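Putative S-adenosyl-L-methionine-dependent Methyltransferase (Methanococcus maripaludis, PDB 3DLC) binds S-adenosylmethionine and is probably a methyltransferase, perhaps acting on a sterol-like substrate. Local coordinates at residues Y198-G203 with F207-S212; L57-A62 with K84-A89. One frame throughout, in Å; residues are numbered along the deposited sequence.

Contact 1: Y198-G203 with F207-S212; sequences YEIILG and FWIIIS. Unlike the reference sequence in segment 198-203: Gly203 (reference Glu).
With CG1 of Ile200 beside the backbone N (chi1 -59°), its CG2 branch is turned to the neighbouring strand and meets CE1 of Phe207 at 3.5 Å. Phe207 supplies the ring by setting its CG anti to its own N (chi1 164°), and the two lie side by side. This pairing belongs to the beta hairpin of strands 198-203 and 206-211, antiparallel at 171°. Glu199 with Ile210 and Ile201 with Trp208 are hydrogen-bonded pairs, each closed by two backbone bonds; Ile201 N to Trp208 O, at 2.9 Å, is the straightest.

On one face Tyr198, Leu202 and Phe207 touch helix 180-193, where the tyrosine hydroxyl bonds to Asp191, while Ile209 and Ile211 pack on Phe131 of helix 127-137. On the other face, Glu199 lays OE1 against CG2 of Ile210 at 3.5 Å, while OE2 makes a long, weak ion pair with Arg39 of helix 28-40. Ile201, modelled in two conformers, brings CG1 to 3.8 Å from CB of Trp208 in one of them, so this touch is less certain. The indole of Trp208 stacks on Tyr145 and donates through NE1 to Glu205 O; the Trp208 side chain comes within about 4 Å of that of Arg118, which binds S-adenosylmethionine. With an alanine in place of Ile210, the branches under the Glu199 carboxylate would be gone, which is likely to set that group free to turn and open a gap beside Arg39 and Phe40.

The four backbone bonds hold the two strands together and could be made by any residues, while beta-branched isoleucines suit the extended chain. Bulky apolar groups cover the buried inner strand, whereas the more open outermost one can carry a glutamate whose OE1 lies against Ile210.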
# COMPACT_ATOMS: atom_id res chain seq x y z
N TYR A 198 -8.59 -4.46 15.62
CA TYR A 198 -8.09 -4.72 14.27
C TYR A 198 -8.56 -6.06 13.76
O TYR A 198 -8.98 -6.94 14.52
CB TYR A 198 -6.53 -4.63 14.20
CG TYR A 198 -5.77 -5.70 14.96
CD1 TYR A 198 -5.69 -7.00 14.50
CD2 TYR A 198 -5.10 -5.42 16.12
CE1 TYR A 198 -4.97 -7.98 15.19
CE2 TYR A 198 -4.39 -6.39 16.83
CZ TYR A 198 -4.31 -7.66 16.34
OH TYR A 198 -3.66 -8.67 17.02
N GLU A 199 -8.45 -6.20 12.44
CA GLU A 199 -8.55 -7.46 11.76
C GLU A 199 -7.30 -7.61 10.89
O GLU A 199 -6.84 -6.64 10.30
CB GLU A 199 -9.73 -7.49 10.77
CG GLU A 199 -11.09 -7.25 11.34
CD GLU A 199 -12.08 -6.85 10.26
OE1 GLU A 199 -11.83 -5.77 9.66
OE2 GLU A 199 -13.03 -7.59 10.00
N ILE A 200 -6.75 -8.81 10.81
CA ILE A 200 -5.69 -9.12 9.83
C ILE A 200 -6.26 -10.26 9.04
O ILE A 200 -6.60 -11.30 9.61
CB ILE A 200 -4.35 -9.45 10.45
CG1 ILE A 200 -3.84 -8.29 11.31
CG2 ILE A 200 -3.34 -9.76 9.37
CD1 ILE A 200 -2.55 -8.58 12.06
N ILE A 201 -6.40 -10.08 7.74
CA ILE A 201 -7.07 -11.04 6.85
C ILE A 201 -6.13 -11.64 5.84
O ILE A 201 -5.14 -11.02 5.41
CB ILE A 201 -8.26 -10.41 6.06
CG1 ILE A 201 -7.79 -9.35 5.08
CG2 ILE A 201 -9.35 -9.83 7.01
CD1 ILE A 201 -8.93 -8.89 4.21
N LEU A 202 -6.46 -12.85 5.43
CA LEU A 202 -5.74 -13.56 4.40
C LEU A 202 -6.75 -14.37 3.61
O LEU A 202 -7.44 -15.20 4.16
CB LEU A 202 -4.67 -14.45 5.02
CG LEU A 202 -3.89 -15.35 4.11
CD1 LEU A 202 -3.05 -14.57 3.13
CD2 LEU A 202 -3.03 -16.31 4.96
N GLY A 203 -6.81 -14.10 2.32
CA GLY A 203 -7.73 -14.81 1.46
C GLY A 203 -7.43 -14.55 0.01
O GLY A 203 -6.35 -14.11 -0.35
N PHE A 207 -3.41 -10.42 1.47
CA PHE A 207 -3.07 -10.30 2.91
C PHE A 207 -3.25 -8.82 3.25
O PHE A 207 -2.61 -7.98 2.62
CB PHE A 207 -1.62 -10.70 3.14
CG PHE A 207 -1.08 -10.25 4.48
CD1 PHE A 207 -1.40 -10.92 5.65
CD2 PHE A 207 -0.32 -9.13 4.60
CE1 PHE A 207 -0.93 -10.46 6.86
CE2 PHE A 207 0.16 -8.68 5.83
CZ PHE A 207 -0.15 -9.36 6.94
N TRP A 208 -4.08 -8.49 4.25
CA TRP A 208 -4.36 -7.09 4.56
C TRP A 208 -4.56 -6.89 6.05
O TRP A 208 -5.27 -7.64 6.71
CB TRP A 208 -5.59 -6.59 3.80
CG TRP A 208 -5.47 -6.79 2.31
CD1 TRP A 208 -5.93 -7.84 1.58
CD2 TRP A 208 -4.78 -5.95 1.39
NE1 TRP A 208 -5.59 -7.69 0.26
CE2 TRP A 208 -4.88 -6.54 0.12
CE3 TRP A 208 -4.09 -4.75 1.52
CZ2 TRP A 208 -4.33 -5.94 -1.02
CZ3 TRP A 208 -3.55 -4.14 0.37
CH2 TRP A 208 -3.67 -4.75 -0.87
N ILE A 209 -3.92 -5.82 6.55
CA ILE A 209 -3.98 -5.37 7.93
C ILE A 209 -4.97 -4.23 8.01
O ILE A 209 -4.79 -3.19 7.37
CB ILE A 209 -2.59 -4.94 8.39
CG1 ILE A 209 -1.58 -6.09 8.32
CG2 ILE A 209 -2.66 -4.32 9.79
CD1 ILE A 209 -0.11 -5.63 8.31
N ILE A 210 -6.01 -4.43 8.82
CA ILE A 210 -7.15 -3.52 8.91
C ILE A 210 -7.35 -3.05 10.34
O ILE A 210 -8.02 -3.68 11.18
CB ILE A 210 -8.44 -4.22 8.40
CG1 ILE A 210 -8.23 -4.73 6.98
CG2 ILE A 210 -9.64 -3.28 8.48
CD1 ILE A 210 -9.33 -5.60 6.42
N ILE A 211 -6.71 -1.93 10.65
CA ILE A 211 -6.76 -1.32 11.96
C ILE A 211 -7.94 -0.37 11.98
O ILE A 211 -8.18 0.37 11.04
CB ILE A 211 -5.46 -0.56 12.24
CG1 ILE A 211 -4.28 -1.55 12.30
CG2 ILE A 211 -5.56 0.26 13.53
CD1 ILE A 211 -2.91 -0.89 12.07
N SER A 212 -8.62 -0.34 13.12
CA SER A 212 -9.67 0.63 13.39
C SER A 212 -9.24 1.47 14.56
O SER A 212 -9.09 0.94 15.64
CB SER A 212 -10.95 -0.04 13.82
OG SER A 212 -11.54 -0.72 12.76

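Contact 2: L57-A62 with K84-A89; sequences LSIALA and KNIADA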
# COMPACT_ATOMS: atom_id res chain seq x y z
N LEU A 57 -2.47 2.51 -7.39
CA LEU A 57 -3.58 2.30 -6.44
C LEU A 57 -4.27 3.63 -6.16
O LEU A 57 -5.49 3.71 -6.10
CB LEU A 57 -3.13 1.62 -5.14
CG LEU A 57 -4.24 1.29 -4.14
CD1 LEU A 57 -5.34 0.40 -4.77
CD2 LEU A 57 -3.61 0.65 -2.91
N SER A 58 -3.49 4.69 -6.01
CA SER A 58 -4.05 6.02 -5.80
C SER A 58 -4.91 6.45 -6.99
O SER A 58 -5.99 7.03 -6.83
CB SER A 58 -2.95 7.05 -5.56
OG SER A 58 -2.37 6.93 -4.27
N ILE A 59 -4.40 6.22 -8.20
CA ILE A 59 -5.13 6.56 -9.42
C ILE A 59 -6.47 5.77 -9.47
O ILE A 59 -7.53 6.37 -9.73
CB ILE A 59 -4.26 6.34 -10.68
CG1 ILE A 59 -3.13 7.40 -10.71
CG2 ILE A 59 -5.12 6.31 -11.91
CD1 ILE A 59 -2.07 7.12 -11.77
N ALA A 60 -6.43 4.48 -9.16
CA ALA A 60 -7.65 3.69 -9.20
C ALA A 60 -8.66 4.18 -8.16
O ALA A 60 -9.85 4.29 -8.44
CB ALA A 60 -7.30 2.21 -8.99
N LEU A 61 -8.19 4.50 -6.97
CA LEU A 61 -9.08 5.02 -5.92
C LEU A 61 -9.68 6.36 -6.32
O LEU A 61 -10.87 6.61 -6.10
CB LEU A 61 -8.35 5.13 -4.57
CG LEU A 61 -8.23 3.86 -3.75
CD1 LEU A 61 -7.13 4.01 -2.68
CD2 LEU A 61 -9.56 3.48 -3.09
N ALA A 62 -8.87 7.23 -6.91
CA ALA A 62 -9.37 8.54 -7.33
C ALA A 62 -10.51 8.39 -8.34
O ALA A 62 -11.50 9.12 -8.31
CB ALA A 62 -8.24 9.38 -7.91
N LYS A 84 4.32 12.04 -13.15
CA LYS A 84 4.02 11.97 -14.57
C LYS A 84 2.73 11.17 -14.77
O LYS A 84 1.86 11.56 -15.55
CB LYS A 84 5.15 11.31 -15.37
CG LYS A 84 4.84 11.20 -16.84
CD LYS A 84 5.92 10.47 -17.64
CE LYS A 84 5.61 10.51 -19.15
NZ LYS A 84 4.43 9.66 -19.57
N ASN A 85 2.59 10.03 -14.09
CA ASN A 85 1.39 9.21 -14.25
C ASN A 85 0.11 9.93 -13.84
O ASN A 85 -0.92 9.84 -14.52
CB ASN A 85 1.52 7.89 -13.48
CG ASN A 85 2.52 6.94 -14.10
OD1 ASN A 85 2.83 7.06 -15.30
ND2 ASN A 85 3.01 5.98 -13.32
N ILE A 86 0.17 10.64 -12.72
CA ILE A 86 -0.97 11.37 -12.20
C ILE A 86 -1.37 12.49 -13.17
O ILE A 86 -2.55 12.72 -13.45
CB ILE A 86 -0.66 11.86 -10.78
CG1 ILE A 86 -0.59 10.67 -9.84
CG2 ILE A 86 -1.74 12.78 -10.29
CD1 ILE A 86 0.14 10.95 -8.61
N ALA A 87 -0.36 13.17 -13.69
CA ALA A 87 -0.60 14.25 -14.64
C ALA A 87 -1.21 13.70 -15.95
O ALA A 87 -2.16 14.26 -16.52
CB ALA A 87 0.69 15.01 -14.94
N ASP A 88 -0.65 12.60 -16.44
CA ASP A 88 -1.14 11.99 -17.67
C ASP A 88 -2.59 11.60 -17.52
O ASP A 88 -3.36 11.64 -18.47
CB ASP A 88 -0.34 10.74 -18.01
CG ASP A 88 1.04 10.99 -18.56
OD1 ASP A 88 1.37 12.12 -18.92
OD2 ASP A 88 1.83 10.02 -18.65
N ALA A 89 -2.97 11.18 -16.32
CA ALA A 89 -4.34 10.75 -16.01
C ALA A 89 -5.28 11.91 -15.69
O ALA A 89 -6.46 11.69 -15.42
CB ALA A 89 -4.34 9.76 -14.84
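Ile59 packs against Asn85 and Ile86 in a small, buried helix-to-helix contact between helices 56-64 and 76-88. These helices belong to successive beta-alpha-beta crossovers: the first links strand 46-50 to strand 66-73, the second links 66-73 to the outermost strand 95-99. Ile59 and Ile86 both also touch Ile95 of that last strand and Leu91 of the loop before it, so the contact lies above the edge of the Rossmann-type sheet.

The closest pair of CA atoms, those of Ile59 and Ile86, are 6.9 Å apart, yet only 140 Å² is buried. CG1 of Ile59 sits beside the backbone N and the chain runs on extended (chi2 169°), which carries CD1 to the second helix, 4.1 Å from CB of Asn85. The two side chains cross at about a right angle. The same methyl lies 4.0 Å from Asn85 O, a carbonyl already engaged by Ala89 N. Ile86, modelled in two conformers, brings CG1 to 4.2 Å from Ile59 CG1 in one, a less certain approach.

Asn85 turns its amide to other partners. OD1 accepts from Lys22, and ND2 is held by Asp18 and by Pro54 O in the glycine-rich turn after strand 46-50. An asparagine suits this buried place because one small group offers both a donor and an acceptor. On the exposed side of helix 76-88, Lys84 NZ reaches the syn lone pair of Asp88 OD2 at 2.8 Å in a salt bridge.

No hydrogen bond joins the two segments. The contact is therefore apolar and van der Waals in kind, which suits an isoleucine whose long branch spans the gap, while the polar end of Asn85 ties helix 76-88 to helix 11-22 and to the turn that begins helix 56-64.

Overall arrangement
Both contacts are built around one seven-stranded mixed sheet: contact 1 is its outer hairpin, contact 2 joins two helices packed against it. They lie on opposite sides of the chain's centre, 25 Å apart between centres and about 6 Å at their nearest atoms, without touching. Contact 2 comes first along the chain, flanking strands 46-50, 66-73 and 95-99; contact 1 closes the far side, where strand 206-211 pairs with 142-148. Helix 28-40 reaches towards both, touching Ile210 with Arg39 and Leu57 with Tyr29. Bound S-adenosylmethionine lies between, about 7 Å from the side chain of Trp208 and 9 Å from that of Asn85, so both contacts lie near the cofactor without touching it through these side chains.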